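Local coordinates for YfdX protein (Salmonella enterica I, PDB 6A02), which acts in both the response to antibiotic stress and the virulence of Salmonella Typhi, by a molecular mechanism that the structure alone does not show, at the interface of chains A and B. Numbering follows the deposited sequence. Chains: chain A/B, YfdX protein.

Contact 1: the interface of chains A and B. Residues chain A 10-12, 113; chain B 33, 37, 39.
Where A:Val10 and A:Leu12 meet B:Phe33 and B:Asn37, chain A runs extended through A:Val10 and A:Thr11 and turns at A:Leu12, while chain B comes to the end of helix 19-36 and leaves it through B:Asn37. Both chains are YfdX-family proteins, and this patch is part of a two-fold symmetric A–B interface, so it recurs with the chains exchanged. A:Lys113, in the first turn of helix 113-122, lies alongside B:Asn37 with both side chains pointing the same way. Its side-chain amine NZ gives a hydrogen bond to the amide oxygen OD1 of B:Asn37 at 2.7 Å, tilted 31° from the carbonyl plane. The same NZ bonds the backbone O of A:Leu12 at 2.9 Å, from above the plane of that carbonyl, so one amine ties the N-terminal segment of chain A to the partner. An extended chain beyond CG, itself set anti to the carbonyl carbon (chi1 -60°), carries NZ this far. A:Leu12 slides past B:Asn37 in the opposite direction, its CD2 packing 3.7 Å from CA of B:Asn37. The ring of B:Phe33 turns its edge to chain A: CE2 lies 3.3 Å from the backbone O of A:Val10, and the backbone N of A:Leu12 sits in the ring plane. At the other end, CG2 of A:Val10 rests against the guanidinium of B:Arg39, 4.0 Å from CZ, the two side chains crossing at about a right angle.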
loop_
_atom_site.group_PDB
_atom_site.type_symbol
_atom_site.label_atom_id
_atom_site.label_comp_id
_atom_site.label_asym_id
_atom_site.label_seq_id
_atom_site.Cartn_x
_atom_site.Cartn_y
_atom_site.Cartn_z
ATOM N N VAL A 10 -21.657 -8.937 -1.633
ATOM C CA VAL A 10 -21.955 -8.715 -0.221
ATOM C C VAL A 10 -20.742 -9.048 0.636
ATOM O O VAL A 10 -19.895 -9.867 0.264
ATOM C CB VAL A 10 -23.182 -9.518 0.273
ATOM C CG1 VAL A 10 -24.434 -9.117 -0.489
ATOM C CG2 VAL A 10 -22.940 -11.014 0.140
ATOM N N THR A 11 -20.684 -8.420 1.804
ATOM C CA THR A 11 -19.655 -8.714 2.789
ATOM C C THR A 11 -19.949 -10.044 3.489
ATOM O O THR A 11 -20.970 -10.699 3.248
ATOM C CB THR A 11 -19.600 -7.606 3.839
ATOM O OG1 THR A 11 -20.801 -7.642 4.621
ATOM C CG2 THR A 11 -19.451 -6.232 3.179
ATOM N N LEU A 12 -19.045 -10.438 4.393
ATOM C CA LEU A 12 -19.259 -11.667 5.155
ATOM C C LEU A 12 -20.539 -11.602 5.976
ATOM O O LEU A 12 -21.181 -12.637 6.202
ATOM C CB LEU A 12 -18.063 -11.963 6.060
ATOM C CG LEU A 12 -16.741 -12.266 5.350
ATOM C CD1 LEU A 12 -15.603 -12.410 6.359
ATOM C CD2 LEU A 12 -16.863 -13.519 4.482
ATOM N N LYS A 113 -20.497 -19.873 6.571
ATOM C CA LYS A 113 -19.459 -18.887 6.866
ATOM C C LYS A 113 -18.980 -19.008 8.306
ATOM O O LYS A 113 -17.774 -19.035 8.569
ATOM C CB LYS A 113 -19.968 -17.468 6.609
ATOM C CG LYS A 113 -20.405 -17.182 5.194
ATOM C CD LYS A 113 -20.659 -15.689 5.024
ATOM C CE LYS A 113 -21.728 -15.405 3.978
ATOM N NZ LYS A 113 -21.854 -13.940 3.677
ATOM N N PHE B 33 -12.071 -13.933 -2.233
ATOM C CA PHE B 33 -13.024 -13.517 -1.213
ATOM C C PHE B 33 -14.215 -14.464 -1.157
ATOM O O PHE B 33 -14.682 -14.828 -0.066
ATOM C CB PHE B 33 -13.510 -12.094 -1.478
ATOM C CG PHE B 33 -14.588 -11.656 -0.521
ATOM C CD1 PHE B 33 -14.270 -11.268 0.769
ATOM C CD2 PHE B 33 -15.919 -11.699 -0.894
ATOM C CE1 PHE B 33 -15.275 -10.891 1.673
ATOM C CE2 PHE B 33 -16.921 -11.320 0.005
ATOM C CZ PHE B 33 -16.593 -10.920 1.283
ATOM N N ASN B 37 -16.377 -16.445 1.746
ATOM C CA ASN B 37 -17.761 -15.998 1.836
ATOM C C ASN B 37 -18.754 -17.143 1.644
ATOM O O ASN B 37 -19.958 -16.886 1.514
ATOM C CB ASN B 37 -17.990 -14.897 0.792
ATOM C CG ASN B 37 -19.181 -14.012 1.111
ATOM O OD1 ASN B 37 -19.542 -13.826 2.274
ATOM N ND2 ASN B 37 -19.792 -13.445 0.068
ATOM N N ARG B 39 -19.206 -19.059 -0.947
ATOM C CA ARG B 39 -19.742 -19.093 -2.301
ATOM C C ARG B 39 -18.678 -19.686 -3.220
ATOM O O ARG B 39 -18.173 -19.007 -4.118
ATOM C CB ARG B 39 -20.168 -17.682 -2.754
ATOM C CG ARG B 39 -21.389 -17.125 -2.020
ATOM C CD ARG B 39 -21.604 -15.653 -2.352
ATOM N NE ARG B 39 -22.982 -15.208 -2.127
ATOM C CZ ARG B 39 -23.469 -14.802 -0.955
ATOM N NH1 ARG B 39 -22.703 -14.798 0.130
ATOM N NH2 ARG B 39 -24.736 -14.418 -0.862
#

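Contact 2: the interface of chains A and B. Residues chain A 85, 87, 89, 120, 125; chain B 32, 36, 156.
B:Phe36, in the last turn of helix 19-36, pushes its ring among A:Ile85 and A:Val87 of strand 77-89 and A:Leu120 of helix 113-122. Starting at CB, the first neighbour is CG1 of A:Ile85 at 3.9 Å. CG of B:Phe36 has both branches of that isoleucine, CG1 and CG2, on one side, and CD2 also touches both. Over the middle of the ring sits the methyl CG2 of A:Ile85, 3.8 Å above the centroid in a CH-pi contact; with chi1 of A:Ile85 at -62°, this branch stands anti to the backbone N. CD1 meets CD1 of A:Leu120 and CG2 of A:Ile85, and CE2 also lies against that CG2. CE1 on the other side of the ring meets CD1 of A:Leu120 and CG1 of A:Val87. The tip, CZ, ends 3.7 Å from CG1 of A:Val87, whose side chain crosses the phenylalanine at about a right angle.

Polar bonds flank this packing. B:Arg32 reaches out with an extended chain, and its NH1 gives a nearly straight hydrogen bond (170° at H, 2.8 Å) to the backbone O of A:Ile85, which lies in the guanidinium plane. One face of that guanidinium has CE2 of B:Phe36 near its rim. B:Tyr156 approaches A:Glu89 from the opposite direction and gives its phenol OH to carboxylate OE2 at 2.6 Å, meeting it from above the carboxylate plane, with ring and carboxylate planes 51° apart. CD2 of A:Leu120 packs 3.8 Å from CD1 of B:Tyr156, and CG1 of A:Val125 lies near the hydroxyl. The site sets strand 77-89, with helix 113-122 and the start of strand 125-135, against helices 19-36 and 155-167 of the other subunit, probably helping to hold the pair together.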
loop_
_atom_site.group_PDB
_atom_site.type_symbol
_atom_site.label_atom_id
_atom_site.label_comp_id
_atom_site.label_asym_id
_atom_site.label_seq_id
_atom_site.Cartn_x
_atom_site.Cartn_y
_atom_site.Cartn_z
ATOM N N ILE A 85 -9.952 -10.433 2.139
ATOM C CA ILE A 85 -9.636 -11.227 3.319
ATOM C C ILE A 85 -8.145 -11.139 3.616
ATOM O O ILE A 85 -7.317 -11.201 2.701
ATOM C CB ILE A 85 -10.040 -12.699 3.090
ATOM C CG1 ILE A 85 -11.549 -12.805 2.866
ATOM C CG2 ILE A 85 -9.607 -13.585 4.258
ATOM C CD1 ILE A 85 -12.358 -12.436 4.075
ATOM N N VAL A 87 -5.665 -13.451 6.138
ATOM C CA VAL A 87 -5.514 -14.568 7.062
ATOM C C VAL A 87 -4.221 -14.389 7.847
ATOM O O VAL A 87 -3.256 -13.774 7.375
ATOM C CB VAL A 87 -5.541 -15.933 6.341
ATOM C CG1 VAL A 87 -6.889 -16.152 5.690
ATOM C CG2 VAL A 87 -4.425 -16.006 5.304
ATOM N N GLU A 89 -1.823 -17.080 9.977
ATOM C CA GLU A 89 -1.643 -18.499 10.251
ATOM C C GLU A 89 -0.645 -18.699 11.387
ATOM O O GLU A 89 0.520 -18.311 11.267
ATOM C CB GLU A 89 -1.150 -19.210 8.995
ATOM C CG GLU A 89 -2.104 -19.082 7.823
ATOM C CD GLU A 89 -1.817 -20.095 6.741
ATOM O OE1 GLU A 89 -1.085 -21.070 7.011
ATOM O OE2 GLU A 89 -2.318 -19.914 5.621
ATOM N N LEU A 120 -11.360 -22.658 10.756
ATOM C CA LEU A 120 -10.061 -22.036 10.527
ATOM C C LEU A 120 -9.360 -21.711 11.839
ATOM O O LEU A 120 -8.131 -21.832 11.939
ATOM C CB LEU A 120 -10.207 -20.799 9.638
ATOM C CG LEU A 120 -10.480 -21.140 8.168
ATOM C CD1 LEU A 120 -10.770 -19.878 7.371
ATOM C CD2 LEU A 120 -9.312 -21.897 7.557
ATOM N N VAL A 125 -5.793 -20.294 12.252
ATOM C CA VAL A 125 -5.919 -19.238 11.255
ATOM C C VAL A 125 -6.976 -18.252 11.737
ATOM O O VAL A 125 -8.131 -18.631 11.960
ATOM C CB VAL A 125 -6.294 -19.814 9.880
ATOM C CG1 VAL A 125 -6.356 -18.712 8.836
ATOM C CG2 VAL A 125 -5.304 -20.903 9.466
ATOM N N ARG B 32 -11.037 -15.146 -4.562
ATOM C CA ARG B 32 -10.531 -15.528 -3.247
ATOM C C ARG B 32 -11.511 -15.140 -2.152
ATOM O O ARG B 32 -11.769 -15.921 -1.230
ATOM C CB ARG B 32 -9.164 -14.895 -2.990
ATOM C CG ARG B 32 -8.608 -15.232 -1.623
ATOM C CD ARG B 32 -7.132 -14.873 -1.538
ATOM N NE ARG B 32 -6.572 -15.125 -0.218
ATOM C CZ ARG B 32 -6.554 -14.222 0.757
ATOM N NH1 ARG B 32 -7.075 -13.021 0.555
ATOM N NH2 ARG B 32 -6.025 -14.523 1.930
ATOM N N PHE B 36 -13.985 -17.610 1.104
ATOM C CA PHE B 36 -14.259 -17.373 2.517
ATOM C C PHE B 36 -15.707 -16.979 2.759
ATOM O O PHE B 36 -16.212 -17.145 3.874
ATOM C CB PHE B 36 -13.317 -16.291 3.050
ATOM C CG PHE B 36 -11.877 -16.707 3.062
ATOM C CD1 PHE B 36 -11.348 -17.345 4.173
ATOM C CD2 PHE B 36 -11.053 -16.480 1.966
ATOM C CE1 PHE B 36 -10.020 -17.746 4.193
ATOM C CE2 PHE B 36 -9.715 -16.871 1.984
ATOM C CZ PHE B 36 -9.203 -17.508 3.103
ATOM N N TYR B 156 -9.161 -23.787 0.642
ATOM C CA TYR B 156 -8.158 -22.963 1.310
ATOM C C TYR B 156 -6.862 -22.921 0.510
ATOM O O TYR B 156 -6.242 -21.856 0.352
ATOM C CB TYR B 156 -7.880 -23.496 2.716
ATOM C CG TYR B 156 -7.075 -22.515 3.531
ATOM C CD1 TYR B 156 -7.693 -21.431 4.143
ATOM C CD2 TYR B 156 -5.702 -22.664 3.684
ATOM C CE1 TYR B 156 -6.963 -20.511 4.886
ATOM C CE2 TYR B 156 -4.962 -21.743 4.425
ATOM C CZ TYR B 156 -5.603 -20.676 5.017
ATOM O OH TYR B 156 -4.891 -19.759 5.760
#

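The C-alpha centres of contact 1 and contact 2 are about 12 Å apart, and the two run into each other as parts of one A–B interface. Helix 113-122 of chain A serves both, with its first turn in contact 1 and A:Leu120 further along in contact 2. On chain B, helix 19-36 does likewise: B:Phe33 belongs to contact 1, while B:Arg32 and B:Phe36 belong to contact 2. Two-fold symmetry repeats both contacts with the chains exchanged. The deposited assembly holds four copies, so this pairing may be a building unit of a tetramer.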